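Long-range contact in restriction endonuclease THAI (Thermoplasma acidophilum, PDB 3NDH), which cleaves DNA as a restriction endonuclease, probably of the PD-(D/E)XK type, intercalating into its specific site without flipping bases out: residues N142-P153 against E197-K207. Sequence-based numbering, arbitrary orientation. Where two conformers were deposited one is given.
Sequences NWSSLGGVYYIP and ETMSIKIEWKK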
# COMPACT_ATOMS: atom_id res chain seq x y z
N ASN A 142 -9.88 8.14 -15.35
CA ASN A 142 -10.71 7.47 -16.34
C ASN A 142 -9.87 7.27 -17.58
O ASN A 142 -9.95 8.06 -18.51
CB ASN A 142 -11.97 8.31 -16.58
CG ASN A 142 -13.03 7.59 -17.36
OD1 ASN A 142 -12.99 6.37 -17.53
ND2 ASN A 142 -14.02 8.36 -17.83
N TRP A 143 -9.03 6.23 -17.59
CA TRP A 143 -8.00 6.06 -18.62
C TRP A 143 -8.63 5.99 -20.00
O TRP A 143 -9.66 5.32 -20.18
CB TRP A 143 -7.14 4.83 -18.35
CG TRP A 143 -6.26 5.00 -17.14
CD1 TRP A 143 -6.36 4.33 -15.97
CD2 TRP A 143 -5.16 5.89 -17.01
NE1 TRP A 143 -5.38 4.74 -15.10
CE2 TRP A 143 -4.63 5.70 -15.72
CE3 TRP A 143 -4.56 6.82 -17.84
CZ2 TRP A 143 -3.53 6.44 -15.24
CZ3 TRP A 143 -3.46 7.53 -17.37
CH2 TRP A 143 -2.97 7.33 -16.08
N SER A 144 -8.04 6.73 -20.94
CA SER A 144 -8.49 6.82 -22.33
C SER A 144 -9.81 7.56 -22.48
O SER A 144 -10.47 7.50 -23.54
CB SER A 144 -8.56 5.45 -23.02
OG SER A 144 -7.26 4.86 -23.06
N SER A 145 -10.20 8.28 -21.43
CA SER A 145 -11.42 9.07 -21.47
C SER A 145 -11.30 10.29 -20.55
O SER A 145 -10.21 10.70 -20.16
CB SER A 145 -12.62 8.16 -21.12
OG SER A 145 -13.86 8.79 -21.37
N LEU A 146 -12.44 10.87 -20.20
CA LEU A 146 -12.49 12.11 -19.48
C LEU A 146 -12.71 11.89 -18.01
O LEU A 146 -13.62 11.17 -17.62
CB LEU A 146 -13.64 12.96 -20.04
CG LEU A 146 -13.85 14.35 -19.44
CD1 LEU A 146 -12.69 15.22 -19.80
CD2 LEU A 146 -15.16 14.95 -19.95
N GLY A 147 -11.87 12.51 -17.19
CA GLY A 147 -12.10 12.58 -15.76
C GLY A 147 -11.73 13.98 -15.29
O GLY A 147 -11.93 14.96 -16.00
N GLY A 148 -11.16 14.08 -14.09
CA GLY A 148 -10.84 15.40 -13.56
C GLY A 148 -10.32 15.35 -12.15
O GLY A 148 -10.41 14.31 -11.48
N VAL A 149 -9.80 16.49 -11.73
CA VAL A 149 -9.44 16.68 -10.34
C VAL A 149 -10.38 17.71 -9.78
O VAL A 149 -10.65 18.73 -10.42
CB VAL A 149 -7.96 17.06 -10.14
CG1 VAL A 149 -7.57 18.27 -10.89
CG2 VAL A 149 -7.65 17.24 -8.65
N TYR A 150 -10.87 17.43 -8.58
CA TYR A 150 -11.92 18.22 -7.94
C TYR A 150 -11.45 18.73 -6.60
O TYR A 150 -10.87 17.98 -5.81
CB TYR A 150 -13.16 17.37 -7.72
CG TYR A 150 -13.83 16.92 -8.99
CD1 TYR A 150 -14.97 17.56 -9.45
CD2 TYR A 150 -13.31 15.87 -9.75
CE1 TYR A 150 -15.58 17.17 -10.62
CE2 TYR A 150 -13.92 15.49 -10.93
CZ TYR A 150 -15.06 16.13 -11.35
OH TYR A 150 -15.67 15.75 -12.52
N TYR A 151 -11.73 20.01 -6.35
CA TYR A 151 -11.60 20.63 -5.03
C TYR A 151 -13.01 20.75 -4.46
O TYR A 151 -13.83 21.50 -4.97
CB TYR A 151 -10.92 22.01 -5.11
CG TYR A 151 -11.11 22.91 -3.90
CD1 TYR A 151 -11.12 22.40 -2.60
CD2 TYR A 151 -11.27 24.27 -4.06
CE1 TYR A 151 -11.31 23.23 -1.51
CE2 TYR A 151 -11.45 25.11 -2.98
CZ TYR A 151 -11.47 24.56 -1.71
OH TYR A 151 -11.66 25.40 -0.61
N ILE A 152 -13.28 19.96 -3.42
CA ILE A 152 -14.59 19.90 -2.79
C ILE A 152 -14.43 20.47 -1.38
O ILE A 152 -13.93 19.79 -0.49
CB ILE A 152 -15.11 18.45 -2.76
CG1 ILE A 152 -15.13 17.84 -4.18
CG2 ILE A 152 -16.51 18.43 -2.17
CD1 ILE A 152 -15.49 16.37 -4.27
N PRO A 153 -14.81 21.74 -1.19
CA PRO A 153 -14.67 22.36 0.12
C PRO A 153 -15.37 21.59 1.23
O PRO A 153 -16.40 20.95 1.00
CB PRO A 153 -15.30 23.74 -0.06
CG PRO A 153 -15.24 24.01 -1.52
CD PRO A 153 -15.36 22.67 -2.19
N GLU A 197 -20.27 25.09 -5.88
CA GLU A 197 -19.08 25.60 -5.18
C GLU A 197 -17.87 24.67 -5.27
O GLU A 197 -16.78 25.02 -4.81
CB GLU A 197 -19.40 25.90 -3.72
CG GLU A 197 -20.29 27.15 -3.58
CD GLU A 197 -20.80 27.41 -2.17
OE1 GLU A 197 -20.88 26.47 -1.35
OE2 GLU A 197 -21.16 28.57 -1.87
N THR A 198 -18.06 23.49 -5.84
CA THR A 198 -16.93 22.59 -6.15
C THR A 198 -16.23 23.07 -7.40
O THR A 198 -16.88 23.49 -8.37
CB THR A 198 -17.41 21.15 -6.28
OG1 THR A 198 -17.77 20.67 -4.98
CG2 THR A 198 -16.35 20.23 -6.93
N MET A 199 -14.91 23.02 -7.38
CA MET A 199 -14.07 23.45 -8.50
C MET A 199 -13.40 22.24 -9.09
O MET A 199 -13.17 21.23 -8.40
CB MET A 199 -13.04 24.46 -8.02
CG MET A 199 -13.69 25.69 -7.44
SD MET A 199 -12.49 26.94 -6.96
CE MET A 199 -11.78 27.38 -8.54
N SER A 200 -13.11 22.31 -10.38
CA SER A 200 -12.47 21.19 -11.04
C SER A 200 -11.58 21.60 -12.19
O SER A 200 -11.73 22.68 -12.75
CB SER A 200 -13.51 20.18 -11.54
OG SER A 200 -14.37 20.77 -12.50
N ILE A 201 -10.66 20.71 -12.51
CA ILE A 201 -9.87 20.77 -13.73
C ILE A 201 -10.16 19.46 -14.44
O ILE A 201 -9.85 18.38 -13.93
CB ILE A 201 -8.37 20.88 -13.43
CG1 ILE A 201 -8.07 22.19 -12.68
CG2 ILE A 201 -7.57 20.84 -14.75
CD1 ILE A 201 -6.69 22.27 -12.10
N LYS A 202 -10.78 19.55 -15.61
CA LYS A 202 -11.07 18.37 -16.42
C LYS A 202 -9.79 17.83 -17.02
O LYS A 202 -8.87 18.60 -17.33
CB LYS A 202 -12.11 18.68 -17.50
CG LYS A 202 -13.46 19.18 -16.94
CD LYS A 202 -14.02 18.25 -15.84
CE LYS A 202 -15.43 18.65 -15.42
NZ LYS A 202 -15.49 20.07 -14.97
N ILE A 203 -9.70 16.51 -17.13
CA ILE A 203 -8.49 15.84 -17.60
C ILE A 203 -8.84 14.73 -18.59
O ILE A 203 -9.71 13.91 -18.32
CB ILE A 203 -7.70 15.23 -16.41
CG1 ILE A 203 -7.26 16.33 -15.43
CG2 ILE A 203 -6.48 14.44 -16.89
CD1 ILE A 203 -6.73 15.78 -14.15
N GLU A 204 -8.16 14.73 -19.74
CA GLU A 204 -8.23 13.61 -20.67
C GLU A 204 -7.08 12.68 -20.32
O GLU A 204 -5.91 13.04 -20.48
CB GLU A 204 -8.13 14.10 -22.12
CG GLU A 204 -8.38 13.02 -23.16
CD GLU A 204 -9.80 12.49 -23.15
OE1 GLU A 204 -10.73 13.24 -22.79
OE2 GLU A 204 -9.99 11.32 -23.54
N TRP A 205 -7.41 11.49 -19.81
CA TRP A 205 -6.41 10.58 -19.28
C TRP A 205 -5.80 9.74 -20.38
O TRP A 205 -6.02 8.54 -20.51
CB TRP A 205 -7.05 9.68 -18.20
CG TRP A 205 -7.45 10.45 -16.98
CD1 TRP A 205 -8.67 11.00 -16.71
CD2 TRP A 205 -6.61 10.76 -15.87
NE1 TRP A 205 -8.64 11.65 -15.50
CE2 TRP A 205 -7.38 11.52 -14.96
CE3 TRP A 205 -5.28 10.47 -15.54
CZ2 TRP A 205 -6.87 11.97 -13.75
CZ3 TRP A 205 -4.78 10.94 -14.35
CH2 TRP A 205 -5.57 11.68 -13.47
N LYS A 206 -5.00 10.40 -21.22
CA LYS A 206 -4.34 9.76 -22.34
C LYS A 206 -3.09 9.03 -21.85
O LYS A 206 -2.28 9.60 -21.13
CB LYS A 206 -3.97 10.81 -23.40
CG LYS A 206 -3.27 10.26 -24.66
CD LYS A 206 -2.50 11.35 -25.41
CE LYS A 206 -1.28 10.79 -26.14
NZ LYS A 206 -0.23 10.26 -25.22
N LYS A 207 -2.95 7.76 -22.23
CA LYS A 207 -1.77 6.99 -21.83
C LYS A 207 -0.57 7.32 -22.72
O LYS A 207 -0.71 7.71 -23.88
CB LYS A 207 -2.06 5.48 -21.82
CG LYS A 207 -2.95 5.04 -20.64
CD LYS A 207 -2.56 3.67 -20.08
CE LYS A 207 -3.24 3.39 -18.73
NZ LYS A 207 -3.13 1.96 -18.30
O HOH W 1 -5.03 6.53 -23.94
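Ser144 N gives the shortest hydrogen bond of the contact, 2.7 Å to Trp205 O, where the type II turn Asn142-Ser145 meets the end of an antiparallel strand pair. Strands 146-152 and 199-204 close one border of the mixed sheet of this PD-(D/E)XK-clan nuclease, 199-204 being outermost within the chain and 135-141 flanking 146-152 on its far side. The ladder runs on from Trp205 N to Ser145 O through reciprocal bonds joining Gly147 with Ile203, Val149 with Ile201 and Tyr151 with Met199. Beyond the ladder's end the Trp143 indole is held between two residues. CE3 of Trp205 lies over one face in an edge-to-face pair, six-membered ring centroids 5.4 Å apart and planes at 75°; over the opposite face Lys207, in one of its two conformers, places CE 3.6 Å from Trp143 CD2 and swings NZ above the five-membered ring in a cation-pi contact, the ammonium also meeting Glu45 in a salt bridge. With an alanine at Trp143, the Trp205 edge is likely to lose its aromatic face and Lys207 the ring beneath its CE and NZ. Trp205 itself lies with its edge on the backbone N of Gly147 and Gly148 and Ile203 CG2 over its face. On the same side of the sheet Val149 CG1 packs 3.7 Å from Ile201 CB, while helices 19-25 and 27-46 cover Met199, Ile201 and Ile203. Met199 SD makes a Met-aromatic contact at the Tyr151 edge, and Tyr151 OH continues to Asp18. On the other side, Tyr150 has its CG anti to the carbonyl carbon (chi1 -66°), which lays the ring alongside Ser200: Ser200 CB sits over the face, 3.7 Å from Tyr150 CD1, and Thr198 CG2 meets the ring edge in plane, 3.9 Å from that same CD1.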